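Side-chain contacts in epidermin biosynthesis protein EpiD (Staphylococcus aureus, PDB 3QJG), which probably catalyses the FMN-dependent oxidative decarboxylation of the C-terminal cysteine of the epidermin precursor peptide: residues I90-A94 with N95-D99; W124-P127 with V128-N131. All coordinates share one frame; numbering follows the deposited sequence. Where two conformers were deposited one is given.

Interaction 1 (I90-A94 with N95-D99); sequences INKIA and NGICD. With FMN (flavin mononucleotide), chain P.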
loop_
_atom_site.group_PDB
_atom_site.type_symbol
_atom_site.label_atom_id
_atom_site.label_comp_id
_atom_site.label_asym_id
_atom_site.label_seq_id
_atom_site.Cartn_x
_atom_site.Cartn_y
_atom_site.Cartn_z
ATOM N N ILE A 90 27.549 19.810 -12.594
ATOM C CA ILE A 90 28.721 20.711 -12.696
ATOM C C ILE A 90 28.361 22.111 -12.103
ATOM O O ILE A 90 29.118 22.715 -11.291
ATOM C CB ILE A 90 29.227 20.756 -14.177
ATOM C CG1 ILE A 90 30.000 19.485 -14.497
ATOM C CG2 ILE A 90 30.071 22.029 -14.533
ATOM C CD1 ILE A 90 30.181 19.214 -15.975
ATOM N N ASN A 91 27.175 22.576 -12.472
ATOM C CA ASN A 91 26.726 23.900 -12.094
ATOM C C ASN A 91 26.306 23.963 -10.582
ATOM O O ASN A 91 26.460 25.004 -9.896
ATOM C CB ASN A 91 25.602 24.345 -12.996
ATOM C CG ASN A 91 26.028 24.530 -14.405
ATOM O OD1 ASN A 91 27.127 25.051 -14.679
ATOM N ND2 ASN A 91 25.195 24.081 -15.337
ATOM N N LYS A 92 25.767 22.873 -10.079
ATOM C CA LYS A 92 25.504 22.778 -8.648
ATOM C C LYS A 92 26.859 22.793 -7.887
ATOM O O LYS A 92 27.015 23.527 -6.890
ATOM C CB LYS A 92 24.693 21.540 -8.283
ATOM C CG LYS A 92 23.198 21.535 -8.682
ATOM C CD LYS A 92 22.314 21.046 -7.618
ATOM C CE LYS A 92 20.881 20.709 -7.933
ATOM N NZ LYS A 92 20.445 19.518 -7.044
ATOM N N ILE A 93 27.808 21.949 -8.313
ATOM C CA ILE A 93 29.131 21.971 -7.719
ATOM C C ILE A 93 29.819 23.344 -7.816
ATOM O O ILE A 93 30.351 23.804 -6.830
ATOM C CB ILE A 93 30.053 20.919 -8.244
ATOM C CG1 ILE A 93 29.486 19.509 -7.951
ATOM C CG2 ILE A 93 31.373 21.043 -7.534
ATOM C CD1 ILE A 93 30.115 18.448 -8.757
ATOM N N ALA A 94 29.755 24.007 -8.982
ATOM C CA ALA A 94 30.408 25.279 -9.122
ATOM C C ALA A 94 29.916 26.147 -7.981
ATOM O O ALA A 94 30.704 26.910 -7.456
ATOM C CB ALA A 94 30.134 25.928 -10.507
ATOM N N ASN A 95 28.644 25.996 -7.562
ATOM C CA ASN A 95 27.969 26.960 -6.617
ATOM C C ASN A 95 27.838 26.466 -5.194
ATOM O O ASN A 95 27.224 27.091 -4.363
ATOM C CB ASN A 95 26.588 27.287 -7.142
ATOM C CG ASN A 95 26.622 28.195 -8.330
ATOM O OD1 ASN A 95 26.842 29.406 -8.173
ATOM N ND2 ASN A 95 26.328 27.645 -9.524
ATOM N N GLY A 96 28.396 25.330 -4.913
ATOM C CA GLY A 96 28.424 24.783 -3.573
ATOM C C GLY A 96 27.125 24.195 -3.134
ATOM O O GLY A 96 26.948 23.918 -1.939
ATOM N N ILE A 97 26.258 23.891 -4.090
ATOM C CA ILE A 97 24.915 23.355 -3.852
ATOM C C ILE A 97 25.159 21.862 -3.652
ATOM O O ILE A 97 25.718 21.216 -4.531
ATOM C CB ILE A 97 24.012 23.584 -5.074
ATOM C CG1 ILE A 97 23.930 25.079 -5.419
ATOM C CG2 ILE A 97 22.560 23.090 -4.836
ATOM C CD1 ILE A 97 24.025 25.961 -4.257
ATOM N N CYS A 98 24.825 21.342 -2.493
ATOM C CA CYS A 98 24.969 19.917 -2.217
ATOM C C CYS A 98 23.693 19.408 -1.589
ATOM O O CYS A 98 23.654 19.186 -0.385
ATOM C CB CYS A 98 26.185 19.665 -1.327
ATOM S SG CYS A 98 26.629 20.878 -0.112
ATOM N N ASP A 99 22.664 19.163 -2.421
ATOM C CA ASP A 99 21.366 18.683 -1.909
ATOM C C ASP A 99 21.149 17.164 -2.010
ATOM O O ASP A 99 20.040 16.697 -1.675
ATOM C CB ASP A 99 20.134 19.521 -2.365
ATOM C CG ASP A 99 20.071 19.780 -3.852
ATOM O OD1 ASP A 99 20.736 19.015 -4.564
ATOM O OD2 ASP A 99 19.355 20.785 -4.311
HETATM N N1 FMN P . 26.260 19.034 6.204
HETATM C C2 FMN P . 26.702 20.241 6.693
HETATM O O2 FMN P . 26.837 21.285 5.969
HETATM N N3 FMN P . 26.943 20.301 8.045
HETATM C C4 FMN P . 26.825 19.208 8.877
HETATM O O4 FMN P . 27.121 19.364 10.066
HETATM C C4A FMN P . 26.396 17.998 8.360
HETATM N N5 FMN P . 26.275 16.844 9.140
HETATM C C5A FMN P . 25.799 15.654 8.597
HETATM C C6 FMN P . 25.649 14.504 9.375
HETATM C C7 FMN P . 25.164 13.304 8.820
HETATM C C7M FMN P . 25.009 12.047 9.665
HETATM C C8 FMN P . 24.853 13.279 7.457
HETATM C C8M FMN P . 24.316 12.038 6.779
HETATM C C9 FMN P . 25.001 14.425 6.683
HETATM C C9A FMN P . 25.482 15.607 7.246
HETATM N N10 FMN P . 25.646 16.738 6.458
HETATM C C10 FMN P . 26.091 17.931 7.009
HETATM C "C1'" FMN P . 25.332 16.732 5.027
HETATM C "C2'" FMN P . 24.006 17.423 4.736
HETATM O "O2'" FMN P . 22.897 16.883 5.409
HETATM C "C3'" FMN P . 23.749 17.299 3.253
HETATM O "O3'" FMN P . 24.669 18.056 2.481
HETATM C "C4'" FMN P . 22.298 17.728 2.925
HETATM O "O4'" FMN P . 22.122 17.711 1.553
HETATM C "C5'" FMN P . 21.992 19.086 3.420
HETATM O "O5'" FMN P . 20.701 19.436 3.000
HETATM P P FMN P . 19.944 20.694 3.646
HETATM O O1P FMN P . 18.723 21.094 2.730
HETATM O O2P FMN P . 20.951 21.737 3.777
HETATM O O3P FMN P . 19.566 20.379 5.057
#
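Lys-92 reaches along the chain from the end of helix 87-94 to Asp-99. Its NZ makes a very short salt bridge of 2.5 Å to Asp-99 OD1, on the syn lone pair of that oxygen. The lysine chain, bent at chi2 (-136°) and chi4, runs across Ile-97 at about a right angle. Its CD lies 3.5 Å from Ile-97 CG2, tighter than usual, in the one conformer given of two. Lys-92 O accepts from Ile-97 N at 2.9 Å. Gly-96 N is bonded to Ile-93 O at 3.1 Å, from above the carbonyl plane. These two bonds, with a phi of 76° at Gly-96, form a Schellman motif that ends the helix. Asn-95 folds back to give ND2 to Asn-91 O at 2.7 Å, nearly within its own amide plane. Asn-91 OD1 accepts from Asn-132 ND2, and Asn-91 ND2 bonds to Gly-96 O of the third subunit. Beyond the turn, Cys-98 O accepts from FMN O4' at 2.9 Å and more loosely from O3' at 3.2 Å. Much of the remaining FMN grip comes from the second subunit. Lys-92 NZ also bridges to Asp-99 of the third subunit, and Asp-99 OD2 to Lys-92 of the second. Each charge is thus shared between subunits, and the alternating lysines and aspartates would probably offset one another in this largely buried interface.

Interaction 2 (W124-P127 with V128-N131); sequences WENP and VTQN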
loop_
_atom_site.group_PDB
_atom_site.type_symbol
_atom_site.label_atom_id
_atom_site.label_comp_id
_atom_site.label_asym_id
_atom_site.label_seq_id
_atom_site.Cartn_x
_atom_site.Cartn_y
_atom_site.Cartn_z
ATOM N N TRP A 124 26.609 22.613 -22.996
ATOM C CA TRP A 124 28.060 22.840 -22.836
ATOM C C TRP A 124 28.381 24.288 -23.140
ATOM O O TRP A 124 29.222 24.905 -22.499
ATOM C CB TRP A 124 28.870 21.932 -23.788
ATOM C CG TRP A 124 30.395 21.993 -23.615
ATOM C CD1 TRP A 124 31.337 22.223 -24.604
ATOM C CD2 TRP A 124 31.140 21.789 -22.404
ATOM N NE1 TRP A 124 32.603 22.221 -24.073
ATOM C CE2 TRP A 124 32.525 21.948 -22.732
ATOM C CE3 TRP A 124 30.782 21.525 -21.078
ATOM C CZ2 TRP A 124 33.546 21.836 -21.780
ATOM C CZ3 TRP A 124 31.806 21.399 -20.111
ATOM C CH2 TRP A 124 33.184 21.570 -20.478
ATOM N N GLU A 125 27.704 24.829 -24.131
ATOM C CA GLU A 125 28.033 26.151 -24.592
ATOM C C GLU A 125 27.181 27.193 -23.935
ATOM O O GLU A 125 27.344 28.360 -24.191
ATOM C CB GLU A 125 27.984 26.188 -26.109
ATOM C CG GLU A 125 29.031 25.265 -26.695
ATOM C CD GLU A 125 29.386 25.619 -28.112
ATOM O OE1 GLU A 125 30.602 25.746 -28.365
ATOM O OE2 GLU A 125 28.464 25.776 -28.952
ATOM N N ASN A 126 26.289 26.781 -23.033
ATOM C CA ASN A 126 25.557 27.757 -22.224
ATOM C C ASN A 126 26.610 28.547 -21.435
ATOM O O ASN A 126 27.440 27.928 -20.825
ATOM C CB ASN A 126 24.594 27.023 -21.313
ATOM C CG ASN A 126 23.812 27.943 -20.442
ATOM O OD1 ASN A 126 24.397 28.736 -19.725
ATOM N ND2 ASN A 126 22.489 27.818 -20.459
ATOM N N PRO A 127 26.635 29.896 -21.540
ATOM C CA PRO A 127 27.683 30.671 -20.841
ATOM C C PRO A 127 27.744 30.473 -19.344
ATOM O O PRO A 127 28.788 30.748 -18.746
ATOM C CB PRO A 127 27.348 32.133 -21.105
ATOM C CG PRO A 127 26.114 32.166 -21.948
ATOM C CD PRO A 127 25.582 30.742 -22.120
ATOM N N VAL A 128 26.637 30.037 -18.750
ATOM C CA VAL A 128 26.597 29.778 -17.349
ATOM C C VAL A 128 27.459 28.582 -17.132
ATOM O O VAL A 128 28.366 28.649 -16.315
ATOM C CB VAL A 128 25.172 29.553 -16.856
ATOM C CG1 VAL A 128 25.200 29.226 -15.385
ATOM C CG2 VAL A 128 24.341 30.968 -17.131
ATOM N N THR A 129 27.224 27.513 -17.903
ATOM C CA THR A 129 28.033 26.301 -17.763
ATOM C C THR A 129 29.511 26.629 -18.035
ATOM O O THR A 129 30.402 26.173 -17.331
ATOM C CB THR A 129 27.543 25.174 -18.670
ATOM O OG1 THR A 129 26.159 24.957 -18.429
ATOM C CG2 THR A 129 28.309 23.857 -18.384
ATOM N N GLN A 130 29.770 27.477 -19.028
ATOM C CA GLN A 130 31.165 27.833 -19.324
ATOM C C GLN A 130 31.792 28.642 -18.209
ATOM O O GLN A 130 32.969 28.577 -18.022
ATOM C CB GLN A 130 31.289 28.651 -20.633
ATOM C CG GLN A 130 31.147 27.863 -21.920
ATOM C CD GLN A 130 30.889 28.786 -23.103
ATOM O OE1 GLN A 130 30.521 29.960 -22.929
ATOM N NE2 GLN A 130 31.089 28.275 -24.309
ATOM N N ASN A 131 31.036 29.485 -17.524
ATOM C CA ASN A 131 31.604 30.276 -16.420
ATOM C C ASN A 131 31.977 29.367 -15.205
ATOM O O ASN A 131 32.968 29.582 -14.503
ATOM C CB ASN A 131 30.580 31.233 -15.914
ATOM C CG ASN A 131 30.264 32.310 -16.892
ATOM O OD1 ASN A 131 30.964 32.497 -17.880
ATOM N ND2 ASN A 131 29.214 33.039 -16.630
#
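The backbone turns into helix 127-138 at Asn-126, where Asn-126 O accepts from Gln-130 N at 3.0 Å, in the carbonyl plane. The side chain of Asn-126 supplies the second bond. Its OD1 takes the N-H of Val-128 at 2.8 Å, again in the carbonyl plane, with an angle of 147° at the hydrogen. CG is anti to the backbone N (chi1 180°), which lays the amide alongside the Val-128 side chain, the two pointing the same way. OD1 therefore also comes close to Val-128 CB, at 3.1 Å. Pro-127 follows as the first residue of the helix and has no N-H that would need a cap.

Gln-130 folds back over the turn between helices 121-124 and 127-138. Its CG lies 3.6 Å from Trp-124 O, and its terminal amide rests against Glu-125, with NE2 3.7 Å from Glu-125 CA. The Trp-124 ring meets Thr-129 loosely and obliquely, CE3 to CG2 at 4.3 Å. The indole also packs on Pro-117 and Met-119 of strand 113-120. Thr-129 OG1 bonds to Ser-87 OG and to Met-123 O, so it ties the first turn to two other parts of the chain. On the third subunit, Asn-126 ND2 bonds to His-107 O, Asn-131 ND2 bonds to Tyr-139 OH, and Val-128 packs on Gly-96.

The arrangement is a classic asparagine N-cap with proline at the first helical position. Here it begins the helix two residues after the Pro-Asn-Met-Asn-Leu-Arg-Met-Trp sequence, which ends at Trp-124 and matches the PXMNXXMW signature of the flavoprotein decarboxylases related to EpiD.

Interaction 1 ends one helix and interaction 2 starts another. Residues 90-99 are largely buried and combine backbone bonds with a salt bridge and direct contact to FMN. Interaction 2 is partly buried, with Asn-126, Val-128 and Thr-129 inside and Glu-125 outside. It relies on neutral amides and light packing, with no charged pair between the segments. The two helices lie against each other, and Asn-91 ND2 approaches Thr-129 OG1 at 3.4 Å, a weak hydrogen bond. Interaction 1 meets both the second and third subunits, through charges and asparagines. Interaction 2 meets the third through amides and the packing of Pro-127 and Val-128.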